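WbbM protein (Klebsiella pneumoniae, PDB 6U4B) is a trimeric, bifunctional glycosyltransferase that acts as an O-antigen polymerase and binds magnesium. Local coordinates at residues Q144-G149 against K276-Q281; N27-Y32 against A44-P49; I152-K157 against D209-N214; V122-C127 against R282-N287; P195-A200 against F262-I267. One frame throughout, in Å; residues are numbered along the deposited sequence.

Interaction 1 (Q144-G149 against K276-Q281)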
# COMPACT_ATOMS: atom_id res chain seq x y z
N GLN A 144 15.19 -14.09 57.06
CA GLN A 144 15.83 -13.02 57.82
C GLN A 144 16.64 -13.57 58.99
O GLN A 144 17.76 -13.12 59.24
CB GLN A 144 14.79 -12.02 58.30
CG GLN A 144 14.39 -10.99 57.25
CD GLN A 144 14.93 -9.61 57.56
OE1 GLN A 144 14.88 -9.14 58.70
NE2 GLN A 144 15.46 -8.94 56.53
N ARG A 145 16.09 -14.54 59.73
CA ARG A 145 16.83 -15.13 60.83
C ARG A 145 18.02 -15.95 60.34
O ARG A 145 19.01 -16.11 61.06
CB ARG A 145 15.91 -16.00 61.70
CG ARG A 145 14.91 -15.23 62.55
CD ARG A 145 14.61 -15.97 63.85
NE ARG A 145 13.71 -15.22 64.73
CZ ARG A 145 13.49 -15.52 66.00
NH1 ARG A 145 14.10 -16.56 66.56
NH2 ARG A 145 12.66 -14.78 66.72
N CYS A 146 17.94 -16.47 59.12
CA CYS A 146 19.03 -17.29 58.61
C CYS A 146 20.23 -16.44 58.21
O CYS A 146 21.37 -16.93 58.25
CB CYS A 146 18.54 -18.11 57.42
SG CYS A 146 19.70 -19.36 56.81
N VAL A 147 20.01 -15.18 57.84
CA VAL A 147 21.08 -14.31 57.36
C VAL A 147 21.62 -13.39 58.45
O VAL A 147 22.41 -12.49 58.16
CB VAL A 147 20.63 -13.47 56.15
CG1 VAL A 147 20.11 -14.35 55.04
CG2 VAL A 147 19.60 -12.44 56.58
N GLU A 148 21.23 -13.61 59.71
CA GLU A 148 21.46 -12.69 60.83
C GLU A 148 22.85 -12.04 60.82
O GLU A 148 23.00 -10.89 60.40
CB GLU A 148 21.25 -13.40 62.16
CG GLU A 148 20.45 -12.59 63.16
CD GLU A 148 20.91 -11.14 63.25
OE1 GLU A 148 22.09 -10.90 63.58
OE2 GLU A 148 20.09 -10.23 62.99
N GLY A 149 23.86 -12.77 61.27
CA GLY A 149 25.22 -12.24 61.30
C GLY A 149 26.13 -12.90 60.28
O GLY A 149 27.34 -13.00 60.50
N LYS A 276 32.07 -15.18 57.48
CA LYS A 276 31.12 -16.13 58.06
C LYS A 276 30.24 -16.68 56.94
O LYS A 276 29.45 -15.94 56.33
CB LYS A 276 30.30 -15.47 59.16
CG LYS A 276 31.16 -15.07 60.35
CD LYS A 276 30.35 -14.47 61.48
CE LYS A 276 31.17 -14.44 62.76
NZ LYS A 276 32.56 -13.98 62.51
N VAL A 277 30.40 -17.97 56.66
CA VAL A 277 29.71 -18.65 55.58
C VAL A 277 28.76 -19.67 56.18
O VAL A 277 29.14 -20.42 57.09
CB VAL A 277 30.72 -19.33 54.63
CG1 VAL A 277 30.03 -20.34 53.74
CG2 VAL A 277 31.46 -18.29 53.80
N LYS A 278 27.52 -19.69 55.70
CA LYS A 278 26.52 -20.66 56.14
C LYS A 278 26.09 -21.49 54.94
O LYS A 278 25.43 -20.97 54.03
CB LYS A 278 25.32 -19.98 56.80
CG LYS A 278 24.35 -20.96 57.45
CD LYS A 278 23.14 -20.26 58.06
CE LYS A 278 23.50 -19.50 59.33
NZ LYS A 278 22.28 -18.96 60.00
N GLU A 279 26.47 -22.76 54.93
CA GLU A 279 26.10 -23.66 53.85
C GLU A 279 24.70 -24.22 54.09
O GLU A 279 24.40 -24.71 55.18
CB GLU A 279 27.11 -24.80 53.72
CG GLU A 279 28.47 -24.36 53.20
CD GLU A 279 29.48 -25.48 53.15
OE1 GLU A 279 30.68 -25.20 52.91
OE2 GLU A 279 29.09 -26.65 53.36
N LEU A 280 23.85 -24.14 53.07
CA LEU A 280 22.47 -24.57 53.16
C LEU A 280 22.23 -25.73 52.21
O LEU A 280 22.98 -25.95 51.25
CB LEU A 280 21.51 -23.42 52.83
CG LEU A 280 21.71 -22.11 53.60
CD1 LEU A 280 20.90 -21.00 52.96
CD2 LEU A 280 21.34 -22.28 55.06
N GLN A 281 21.17 -26.49 52.48
CA GLN A 281 20.77 -27.57 51.59
C GLN A 281 20.17 -27.00 50.30
O GLN A 281 19.63 -25.89 50.28
CB GLN A 281 19.77 -28.49 52.27
CG GLN A 281 20.29 -29.24 53.49
CD GLN A 281 19.30 -30.26 54.02
OE1 GLN A 281 18.31 -29.91 54.67
NE2 GLN A 281 19.55 -31.53 53.73

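Interaction 2 (N27-Y32 against A44-P49)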
# COMPACT_ATOMS: atom_id res chain seq x y z
N ASN A 27 17.21 -4.70 58.60
CA ASN A 27 17.65 -5.87 57.85
C ASN A 27 16.75 -6.11 56.63
O ASN A 27 15.55 -6.35 56.77
CB ASN A 27 17.65 -7.11 58.74
CG ASN A 27 18.80 -8.06 58.42
OD1 ASN A 27 19.89 -7.63 58.05
ND2 ASN A 27 18.55 -9.36 58.57
N SER A 28 17.34 -6.05 55.44
CA SER A 28 16.61 -6.17 54.18
C SER A 28 17.18 -7.30 53.34
O SER A 28 18.41 -7.47 53.24
CB SER A 28 16.66 -4.87 53.39
OG SER A 28 16.19 -3.77 54.16
N VAL A 29 16.29 -8.08 52.72
CA VAL A 29 16.68 -9.20 51.88
C VAL A 29 15.91 -9.11 50.57
O VAL A 29 14.70 -8.88 50.57
CB VAL A 29 16.41 -10.55 52.57
CG1 VAL A 29 16.93 -11.69 51.72
CG2 VAL A 29 17.05 -10.58 53.96
N LYS A 30 16.62 -9.28 49.46
CA LYS A 30 16.01 -9.37 48.14
C LYS A 30 16.72 -10.48 47.38
O LYS A 30 17.93 -10.39 47.12
CB LYS A 30 16.10 -8.05 47.38
CG LYS A 30 15.15 -6.98 47.89
CD LYS A 30 15.39 -5.64 47.23
CE LYS A 30 14.22 -5.23 46.36
NZ LYS A 30 14.36 -3.83 45.87
N ILE A 31 15.99 -11.53 47.04
CA ILE A 31 16.53 -12.68 46.32
C ILE A 31 15.79 -12.80 45.00
O ILE A 31 14.56 -12.70 44.96
CB ILE A 31 16.39 -13.98 47.14
CG1 ILE A 31 17.04 -13.80 48.52
CG2 ILE A 31 17.03 -15.15 46.40
CD1 ILE A 31 16.78 -14.95 49.46
N TYR A 32 16.54 -13.03 43.92
CA TYR A 32 15.99 -13.05 42.57
C TYR A 32 16.03 -14.47 42.01
O TYR A 32 17.02 -15.18 42.17
CB TYR A 32 16.76 -12.10 41.66
CG TYR A 32 16.74 -10.67 42.14
CD1 TYR A 32 15.81 -9.76 41.64
CD2 TYR A 32 17.63 -10.22 43.11
CE1 TYR A 32 15.77 -8.46 42.09
CE2 TYR A 32 17.60 -8.92 43.56
CZ TYR A 32 16.68 -8.04 43.05
OH TYR A 32 16.65 -6.74 43.50
N ALA A 44 6.67 -15.49 48.50
CA ALA A 44 7.22 -14.49 49.41
C ALA A 44 7.58 -13.22 48.65
O ALA A 44 8.14 -13.26 47.56
CB ALA A 44 8.45 -15.05 50.14
N ALA A 45 7.23 -12.08 49.25
CA ALA A 45 7.44 -10.79 48.61
C ALA A 45 8.92 -10.46 48.43
O ALA A 45 9.26 -9.62 47.58
CB ALA A 45 6.75 -9.68 49.40
N ILE A 46 9.80 -11.08 49.21
CA ILE A 46 11.23 -10.80 49.10
C ILE A 46 11.90 -11.54 47.95
O ILE A 46 13.08 -11.29 47.67
CB ILE A 46 11.96 -11.11 50.42
CG1 ILE A 46 11.99 -12.62 50.66
CG2 ILE A 46 11.27 -10.41 51.57
CD1 ILE A 46 12.70 -13.00 51.94
N ILE A 47 11.19 -12.45 47.29
CA ILE A 47 11.71 -13.16 46.12
C ILE A 47 11.16 -12.48 44.87
O ILE A 47 9.95 -12.40 44.68
CB ILE A 47 11.34 -14.65 46.15
CG1 ILE A 47 12.21 -15.40 47.16
CG2 ILE A 47 11.53 -15.26 44.76
CD1 ILE A 47 11.62 -15.53 48.53
N LYS A 48 12.07 -11.98 44.03
CA LYS A 48 11.68 -11.25 42.83
C LYS A 48 11.99 -12.09 41.60
O LYS A 48 13.17 -12.34 41.32
CB LYS A 48 12.41 -9.90 42.76
CG LYS A 48 12.27 -9.05 44.01
CD LYS A 48 10.90 -8.40 44.12
CE LYS A 48 10.77 -7.20 43.19
NZ LYS A 48 9.51 -6.43 43.44
N PRO A 49 11.00 -12.54 40.85
CA PRO A 49 11.28 -13.33 39.64
C PRO A 49 11.74 -12.45 38.49
O PRO A 49 11.28 -11.32 38.31
CB PRO A 49 9.94 -14.00 39.34
CG PRO A 49 8.92 -13.08 39.92
CD PRO A 49 9.55 -12.48 41.15

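Interaction 3 (I152-K157 against D209-N214)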
# COMPACT_ATOMS: atom_id res chain seq x y z
N ILE A 152 27.93 -14.53 53.78
CA ILE A 152 27.57 -15.21 52.54
C ILE A 152 26.88 -16.52 52.88
O ILE A 152 27.37 -17.29 53.71
CB ILE A 152 28.81 -15.49 51.65
CG1 ILE A 152 29.48 -14.19 51.22
CG2 ILE A 152 28.42 -16.32 50.43
CD1 ILE A 152 30.74 -14.40 50.42
N LEU A 153 25.74 -16.78 52.23
CA LEU A 153 25.05 -18.06 52.31
C LEU A 153 25.04 -18.69 50.92
O LEU A 153 24.92 -17.98 49.92
CB LEU A 153 23.62 -17.90 52.83
CG LEU A 153 23.42 -17.18 54.18
CD1 LEU A 153 23.32 -15.67 54.00
CD2 LEU A 153 22.19 -17.72 54.88
N LEU A 154 25.17 -20.01 50.88
CA LEU A 154 25.27 -20.72 49.60
C LEU A 154 25.15 -22.22 49.83
O LEU A 154 25.13 -22.67 50.98
CB LEU A 154 26.59 -20.35 48.89
CG LEU A 154 27.98 -20.75 49.38
CD1 LEU A 154 29.01 -20.28 48.37
CD2 LEU A 154 28.28 -20.17 50.73
N PRO A 155 25.03 -23.04 48.77
CA PRO A 155 24.89 -24.49 48.98
C PRO A 155 26.16 -25.16 49.48
O PRO A 155 27.21 -24.51 49.62
CB PRO A 155 24.52 -25.01 47.59
CG PRO A 155 25.02 -23.99 46.65
CD PRO A 155 24.81 -22.69 47.36
N LYS A 156 26.07 -26.46 49.75
CA LYS A 156 27.23 -27.22 50.17
C LYS A 156 28.22 -27.37 49.02
O LYS A 156 27.84 -27.38 47.84
CB LYS A 156 26.81 -28.61 50.66
CG LYS A 156 25.84 -28.60 51.83
CD LYS A 156 25.83 -29.94 52.55
CE LYS A 156 24.48 -30.63 52.44
NZ LYS A 156 24.07 -31.24 53.73
N LYS A 157 29.50 -27.46 49.37
CA LYS A 157 30.51 -27.77 48.36
C LYS A 157 30.24 -29.13 47.74
O LYS A 157 29.64 -30.01 48.36
CB LYS A 157 31.91 -27.75 48.98
CG LYS A 157 32.50 -26.37 49.22
CD LYS A 157 33.92 -26.48 49.75
CE LYS A 157 34.54 -25.12 50.00
NZ LYS A 157 35.89 -25.23 50.61
N ASP A 209 37.36 -29.71 45.92
CA ASP A 209 35.96 -29.39 46.14
C ASP A 209 35.75 -27.89 45.96
O ASP A 209 36.71 -27.12 45.89
CB ASP A 209 35.48 -29.87 47.52
CG ASP A 209 36.24 -29.22 48.66
OD1 ASP A 209 35.84 -29.41 49.83
OD2 ASP A 209 37.23 -28.50 48.40
N GLY A 210 34.49 -27.50 45.89
CA GLY A 210 34.16 -26.10 45.72
C GLY A 210 32.68 -25.94 45.48
O GLY A 210 31.93 -26.91 45.34
N TYR A 211 32.26 -24.68 45.43
CA TYR A 211 30.85 -24.33 45.23
C TYR A 211 30.59 -24.23 43.74
O TYR A 211 30.86 -23.20 43.11
CB TYR A 211 30.52 -23.03 45.95
CG TYR A 211 30.85 -23.03 47.43
CD1 TYR A 211 32.00 -22.40 47.90
CD2 TYR A 211 30.03 -23.67 48.34
CE1 TYR A 211 32.31 -22.40 49.24
CE2 TYR A 211 30.33 -23.67 49.69
CZ TYR A 211 31.47 -23.04 50.14
OH TYR A 211 31.78 -23.04 51.48
N TYR A 212 30.06 -25.31 43.16
CA TYR A 212 29.72 -25.33 41.73
C TYR A 212 28.27 -24.89 41.59
O TYR A 212 27.34 -25.68 41.45
CB TYR A 212 29.97 -26.72 41.15
CG TYR A 212 31.44 -26.97 40.92
CD1 TYR A 212 32.26 -27.41 41.95
CD2 TYR A 212 32.01 -26.74 39.68
CE1 TYR A 212 33.61 -27.63 41.75
CE2 TYR A 212 33.36 -26.96 39.46
CZ TYR A 212 34.15 -27.40 40.50
OH TYR A 212 35.50 -27.61 40.29
N THR A 213 28.09 -23.57 41.62
CA THR A 213 26.77 -22.98 41.70
C THR A 213 26.86 -21.50 41.34
O THR A 213 27.94 -20.91 41.35
CB THR A 213 26.18 -23.13 43.11
OG1 THR A 213 24.81 -22.69 43.11
CG2 THR A 213 26.98 -22.30 44.10
N ASN A 214 25.71 -20.93 40.99
CA ASN A 214 25.51 -19.49 40.94
C ASN A 214 24.40 -19.07 41.89
O ASN A 214 23.83 -17.98 41.74
CB ASN A 214 25.21 -19.04 39.50
CG ASN A 214 24.21 -19.95 38.82
OD1 ASN A 214 24.11 -21.13 39.13
ND2 ASN A 214 23.47 -19.40 37.86

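Interaction 4 (V122-C127 against R282-N287)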
# COMPACT_ATOMS: atom_id res chain seq x y z
N VAL A 122 20.64 -33.11 46.76
CA VAL A 122 19.52 -32.18 46.67
C VAL A 122 18.33 -32.78 47.39
O VAL A 122 18.18 -34.01 47.49
CB VAL A 122 19.17 -31.84 45.20
CG1 VAL A 122 20.36 -31.18 44.51
CG2 VAL A 122 18.72 -33.08 44.45
N VAL A 123 17.48 -31.91 47.92
CA VAL A 123 16.25 -32.31 48.59
C VAL A 123 15.10 -32.14 47.61
O VAL A 123 14.82 -31.02 47.16
CB VAL A 123 16.02 -31.50 49.88
CG1 VAL A 123 14.80 -32.03 50.62
CG2 VAL A 123 17.25 -31.56 50.76
N ASN A 124 14.44 -33.24 47.27
CA ASN A 124 13.39 -33.22 46.26
C ASN A 124 12.04 -32.95 46.91
O ASN A 124 11.77 -33.39 48.03
CB ASN A 124 13.36 -34.55 45.50
CG ASN A 124 14.66 -34.82 44.77
OD1 ASN A 124 15.63 -35.31 45.36
ND2 ASN A 124 14.69 -34.52 43.47
N HIS A 125 11.19 -32.21 46.19
CA HIS A 125 9.82 -31.93 46.58
C HIS A 125 9.01 -31.94 45.30
O HIS A 125 9.47 -31.42 44.27
CB HIS A 125 9.68 -30.59 47.31
CG HIS A 125 8.45 -30.48 48.15
ND1 HIS A 125 7.25 -30.01 47.66
CD2 HIS A 125 8.23 -30.78 49.45
CE1 HIS A 125 6.34 -30.02 48.62
NE2 HIS A 125 6.91 -30.48 49.72
N PRO A 126 7.80 -32.53 45.31
CA PRO A 126 7.03 -32.70 44.07
C PRO A 126 6.82 -31.41 43.29
O PRO A 126 7.29 -31.29 42.15
CB PRO A 126 5.70 -33.29 44.56
CG PRO A 126 5.70 -33.12 46.06
CD PRO A 126 7.13 -33.15 46.46
N CYS A 127 6.11 -30.44 43.87
CA CYS A 127 5.86 -29.18 43.19
C CYS A 127 5.95 -28.04 44.20
O CYS A 127 6.04 -28.25 45.41
CB CYS A 127 4.49 -29.17 42.49
SG CYS A 127 3.08 -29.45 43.57
N ARG A 282 20.27 -27.78 49.23
CA ARG A 282 19.66 -27.45 47.95
C ARG A 282 18.34 -28.19 47.79
O ARG A 282 18.20 -29.33 48.24
CB ARG A 282 20.58 -27.81 46.78
CG ARG A 282 21.93 -27.14 46.80
CD ARG A 282 22.73 -27.44 45.54
NE ARG A 282 23.34 -28.77 45.55
CZ ARG A 282 24.55 -29.04 46.05
NH1 ARG A 282 25.28 -28.07 46.59
NH2 ARG A 282 25.02 -30.27 46.01
N THR A 283 17.38 -27.54 47.15
CA THR A 283 16.10 -28.16 46.84
C THR A 283 15.94 -28.34 45.34
O THR A 283 16.59 -27.67 44.53
CB THR A 283 14.92 -27.34 47.39
OG1 THR A 283 14.67 -26.22 46.53
CG2 THR A 283 15.22 -26.85 48.80
N PHE A 284 15.05 -29.26 44.97
CA PHE A 284 14.66 -29.45 43.58
C PHE A 284 13.17 -29.73 43.50
O PHE A 284 12.64 -30.52 44.29
CB PHE A 284 15.44 -30.58 42.90
CG PHE A 284 14.97 -30.87 41.49
CD1 PHE A 284 14.27 -32.02 41.20
CD2 PHE A 284 15.22 -29.96 40.47
CE1 PHE A 284 13.83 -32.28 39.91
CE2 PHE A 284 14.78 -30.21 39.18
CZ PHE A 284 14.09 -31.37 38.90
N VAL A 285 12.51 -29.09 42.54
CA VAL A 285 11.08 -29.24 42.31
C VAL A 285 10.90 -30.11 41.07
O VAL A 285 11.28 -29.71 39.97
CB VAL A 285 10.40 -27.88 42.14
CG1 VAL A 285 8.92 -28.05 41.85
CG2 VAL A 285 10.60 -27.03 43.39
N SER A 286 10.31 -31.29 41.26
CA SER A 286 10.26 -32.28 40.19
C SER A 286 9.13 -32.05 39.20
O SER A 286 9.20 -32.55 38.07
CB SER A 286 10.14 -33.69 40.78
OG SER A 286 9.21 -33.72 41.85
N ASN A 287 8.09 -31.30 39.57
CA ASN A 287 6.95 -31.04 38.70
C ASN A 287 6.82 -29.55 38.48
O ASN A 287 6.56 -28.79 39.42
CB ASN A 287 5.66 -31.62 39.29
CG ASN A 287 5.65 -33.13 39.31
OD1 ASN A 287 6.10 -33.78 38.37
ND2 ASN A 287 5.13 -33.71 40.39

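Interaction 5 (P195-A200 against F262-I267)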
# COMPACT_ATOMS: atom_id res chain seq x y z
N PRO A 195 46.85 -9.10 40.96
CA PRO A 195 47.97 -9.95 41.39
C PRO A 195 47.80 -10.54 42.78
O PRO A 195 48.35 -11.61 43.05
CB PRO A 195 49.17 -8.99 41.33
CG PRO A 195 48.77 -7.94 40.36
CD PRO A 195 47.29 -7.76 40.54
N GLU A 196 47.04 -9.89 43.66
CA GLU A 196 46.86 -10.37 45.02
C GLU A 196 46.03 -11.65 45.10
O GLU A 196 45.84 -12.17 46.20
CB GLU A 196 46.22 -9.29 45.89
CG GLU A 196 44.78 -8.92 45.51
CD GLU A 196 44.70 -7.86 44.43
OE1 GLU A 196 45.58 -7.83 43.55
OE2 GLU A 196 43.74 -7.06 44.46
N TYR A 197 45.54 -12.17 43.97
CA TYR A 197 44.70 -13.36 43.95
C TYR A 197 45.46 -14.62 43.56
O TYR A 197 44.85 -15.69 43.51
CB TYR A 197 43.53 -13.17 42.98
CG TYR A 197 42.37 -12.39 43.56
CD1 TYR A 197 42.45 -11.02 43.74
CD2 TYR A 197 41.18 -13.03 43.90
CE1 TYR A 197 41.38 -10.30 44.25
CE2 TYR A 197 40.11 -12.33 44.42
CZ TYR A 197 40.22 -10.96 44.59
OH TYR A 197 39.16 -10.25 45.11
N SER A 198 46.76 -14.52 43.29
CA SER A 198 47.50 -15.66 42.75
C SER A 198 47.44 -16.87 43.69
O SER A 198 47.28 -18.01 43.23
CB SER A 198 48.95 -15.27 42.47
OG SER A 198 49.63 -14.95 43.67
N THR A 199 47.56 -16.64 45.00
CA THR A 199 47.50 -17.75 45.95
C THR A 199 46.10 -18.32 46.05
O THR A 199 45.92 -19.54 46.20
CB THR A 199 48.00 -17.29 47.32
OG1 THR A 199 49.35 -16.82 47.21
CG2 THR A 199 47.96 -18.45 48.32
N ALA A 200 45.07 -17.46 45.96
CA ALA A 200 43.70 -17.96 45.98
C ALA A 200 43.39 -18.77 44.72
O ALA A 200 42.64 -19.75 44.78
CB ALA A 200 42.73 -16.79 46.11
N PHE A 262 33.89 -17.49 41.15
CA PHE A 262 33.16 -17.35 42.40
C PHE A 262 33.94 -17.97 43.56
O PHE A 262 34.07 -17.36 44.64
CB PHE A 262 31.78 -18.00 42.25
CG PHE A 262 30.86 -17.78 43.42
CD1 PHE A 262 30.58 -16.51 43.88
CD2 PHE A 262 30.24 -18.86 44.04
CE1 PHE A 262 29.72 -16.31 44.95
CE2 PHE A 262 29.38 -18.67 45.10
CZ PHE A 262 29.12 -17.40 45.56
N ASN A 263 34.48 -19.17 43.35
CA ASN A 263 35.27 -19.83 44.39
C ASN A 263 36.58 -19.10 44.65
O ASN A 263 36.98 -18.93 45.80
CB ASN A 263 35.54 -21.28 43.99
CG ASN A 263 34.31 -22.15 44.11
OD1 ASN A 263 34.07 -22.78 45.14
ND2 ASN A 263 33.51 -22.20 43.04
N ILE A 264 37.27 -18.68 43.58
CA ILE A 264 38.52 -17.95 43.75
C ILE A 264 38.30 -16.68 44.57
O ILE A 264 39.11 -16.33 45.43
CB ILE A 264 39.14 -17.63 42.37
CG1 ILE A 264 39.54 -18.93 41.66
CG2 ILE A 264 40.32 -16.69 42.50
CD1 ILE A 264 39.98 -18.73 40.22
N TYR A 265 37.18 -15.99 44.32
CA TYR A 265 36.88 -14.77 45.05
C TYR A 265 36.61 -15.05 46.53
O TYR A 265 37.10 -14.32 47.40
CB TYR A 265 35.69 -14.05 44.41
CG TYR A 265 35.24 -12.82 45.15
CD1 TYR A 265 35.87 -11.59 44.94
CD2 TYR A 265 34.20 -12.87 46.06
CE1 TYR A 265 35.46 -10.46 45.62
CE2 TYR A 265 33.78 -11.74 46.75
CZ TYR A 265 34.42 -10.54 46.52
OH TYR A 265 34.00 -9.42 47.20
N ILE A 266 35.83 -16.09 46.82
CA ILE A 266 35.50 -16.41 48.21
C ILE A 266 36.75 -16.83 48.97
O ILE A 266 36.98 -16.41 50.11
CB ILE A 266 34.41 -17.49 48.27
CG1 ILE A 266 33.07 -16.92 47.80
CG2 ILE A 266 34.29 -18.06 49.68
CD1 ILE A 266 31.95 -17.93 47.82
N ILE A 267 37.59 -17.67 48.35
CA ILE A 267 38.80 -18.15 49.02
C ILE A 267 39.71 -16.99 49.36
O ILE A 267 40.34 -16.97 50.43
CB ILE A 267 39.50 -19.20 48.14
CG1 ILE A 267 38.67 -20.49 48.08
CG2 ILE A 267 40.91 -19.49 48.65
CD1 ILE A 267 39.22 -21.52 47.13

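Interaction 1 (Q144-G149 against K276-Q281)
Lys278 leaves its strand with CG anti to the backbone nitrogen (chi1 -172°), and one bend at chi3 (-73°) turns its end onto Cys146, the last helical residue of helix 140-146. The setting is a helix-on-sheet contact of an alpha/beta fold: the helix stops beside strand 277-285, which runs parallel to strand 152-159 in the mixed sheet of the N-terminal half. Lys278 NZ donates to Cys146 O at 2.8 Å. The ammonium approaches well off the carbonyl axis, with a C=O...N angle of 127°, and stands somewhat out of the carbonyl plane. Val147 is the first residue to leave the helical path, so this positive charge lies at the helix's C-terminal end, where the helix dipole would probably help hold it.

The sulfur of Cys146 also touches the strand. Its SG meets Lys278 CD at 3.8 Å, so the aliphatic part of the lysine packs on the same residue whose carbonyl takes its amine. The same sulfur touches one methyl of Leu280, SG to CD2 again 3.8 Å; Leu153 of strand 152-159 touches the cysteine too. Nearer the start of the strand the contact thins out toward solvent. Lys276 sends its amine away from the helix end, and only its stem comes close, with CD 3.5 Å from Gly149 O.

Interaction 2 (N27-Y32 against A44-P49)
Tyr32 and Lys48 lie side by side and point the same way, on one face of two neighbouring parallel strands, 29-35 and 47-51, in the mixed beta sheet of an alpha/beta fold. With CG anti to the carbonyl carbon (chi1 -59°), the tyrosine starts at CB, 3.6 Å from Lys48 O. Farther out, its CD1 comes within 3.6 Å of Lys48 CB, and CE1 lies 4.0 Å from Lys48 CG. The lysine stem meets the ring obliquely. At the tip, OH leaves the lysine behind and hydrogen-bonds to Glu92 OE2. Two successive bends in the Lys48 chain carry its amine outward, away from strand 29-35.

Two backbone bonds hold the strands in register. Ile31 N donates to Ile46 O at 3.0 Å, and Ile31 O accepts from Lys48 N at 2.8 Å. Ile31 thus bonds both to Ile46, in the turn before the strand, and to Lys48, in the strand itself. Ile31 and Ile47 fill the face opposite the Tyr32-Lys48 pair. Ile46 is the third residue of a type I turn from Ala44 to Ile47 that leads into the strand; its CB rests 3.5 Å from Val29 O, and its side chain continues onto Ile143 of helix 140-146. A further contact shares the carbonyl used by Lys48 N: the CA-H of Ile47 is directed at Ile31 O, with CA 3.1 Å away.

Interaction 3 (I152-K157 against D209-N214)
Tyr211 inserts its ring between Leu154 and Lys157, which cover opposite faces. Leu154 CD1 stands over one face, 3.5 Å from the Tyr211 ring centroid, and Lys157 CG over the other, 3.6 Å from the same centroid; both are CH-pi contacts close to the ring normal. Leu154 reaches its place because CG sits between the backbone N and the carbonyl carbon (chi1 69°), which turns the branch across the ring at about a right angle. Beyond CG the extended lysine chain runs out past the rim, where CE is 3.6 Å from Tyr211 CE1. At the ring edge, near its plane, Pro155 O lies 3.2 Å from Tyr211 CD2. The ring is therefore bounded on both faces and along one edge, while its OH is hydrogen-bonded to Glu279 of strand 277-285.

On either side of this sandwich the contact is lighter. Pro155 and Thr213 meet tip to tip, CG to CG2 at 3.6 Å. Lys157 CD passes 3.5 Å from Asp209 OD1, but the lysine amine remains 4.2 Å from Asp209 OD2, too far for a salt bridge. Tyr212, at the centre of an inverse gamma turn, swings the chain from Tyr211 round to Thr213. With Gly210 bonded through its backbone to Trp158, the Tyr211 ring sits next to the antiparallel pairing of strands 152-159 and 209-210 within the mixed beta sheet of an alpha/beta fold.

Interaction 4 (V122-C127 against R282-N287)
Phe284 presents the edge of its ring to the amide of Asn124, the two planes standing 79° apart. On the same face of the sheet, the guanidinium of Arg282 is met at its edge by a methyl, with Val122 CG1 4.0 Å from Arg282 NE. On the opposite face, the imidazole of His125 carries Pro126 CD 3.3 Å above its plane. In that plane His125 ND1 donates to Cys127 O at 3.1 Å, which fixes the ring's rotation and ties the ring to the chain just after the strand.

Between these groups the two strands run parallel. Val123 lies between two bonds, its N to Arg282 O at 2.7 Å and its O from Phe284 N at 2.8 Å; His125 repeats the pattern with Phe284 O and Ser286 N. Beyond the regular pairing, Pro126 O takes two donors. Asn287 N donates at 2.7 Å. Ser286 OG, placed between its own N and carbonyl carbon (chi1 44°), reaches a lone pair of Pro126 O at 3.1 Å with a C=O...O angle of 104°.

Helix 130-135 covers the face bearing His125, Thr283 and Val285: Tyr132 meets the imidazole and Val285 and hydrogen-bonds to Thr283. Strand 277-285 lies beside strand 122-125 here and strand 152-159 farther back, where Arg282 NH1 reaches the carbonyl of Lys156.

Interaction 5 (P195-A200 against F262-I267)
Tyr197 meets helix 253-272 with the edge of its ring. Near the ring plane, its CD2 lies 4.0 Å from Ile264 CG2, and CE2 comes 4.1 Å from Tyr265 CA, so the aromatic edge bears on the helix backbone itself. The hydroxyl passes beyond to the neighbouring ring, with Tyr197 OH 3.6 Å from Tyr265 CD1, in an oblique approach. Tyr265 directs its CB away from the 195-200 segment, and its ring stands beside the helix with CG anti to the backbone nitrogen (chi1 176°), which places CD1 and CE1 by that oxygen.

One helical turn along, Ala200 makes the other half of the contact. Its CB is 3.7 Å from Ile264 O and 4.1 Å from Ile267 CG2. The small side chain permits a close approach, and the CA atoms of Ala200 and Ile264 are 5.6 Å apart. This is helix-helix packing in the alpha-helical layer of an alpha/beta fold: a 3-10 turn at 195-197 runs straight into helix 198-206, supplying the tyrosine from the turn and the alanine from the helix. No hydrogen bond crosses between the segments; the contact is made by van der Waals packing.

Further out, Trp229 stacks on the Tyr197 ring and Lys268 adds a cation-pi contact to it. Ile264 also packs on Tyr183 and Ile187 of helix 180-193. The phenol of Tyr265 is held by a hydrogen bond from its OH to Asp225 OD2.

Overall arrangement
Interactions 1 to 4 all reach one mixed sheet, and strand 277-285 serves both interaction 1 and interaction 4. Interactions 2, 3 and 5 are buried, whereas 1 and 4 are partly open to solvent. Backbone hydrogen bonds dominate the parallel pairings of 2 and 4; 3 depends on a ring between side chains, 5 on apolar helix packing, and 1 on a lysine at a helix end. Neighbours are joined directly: a weak hydrogen bond from Gln144 NE2 to Asn27 O links 1 with 2, the backbone bond of Leu280 N to Leu154 O links 1 with 3, and Asn263 to Tyr211 N links 5 with 3. Interaction 5 is nested inside the chain loops closed by 1 and 4.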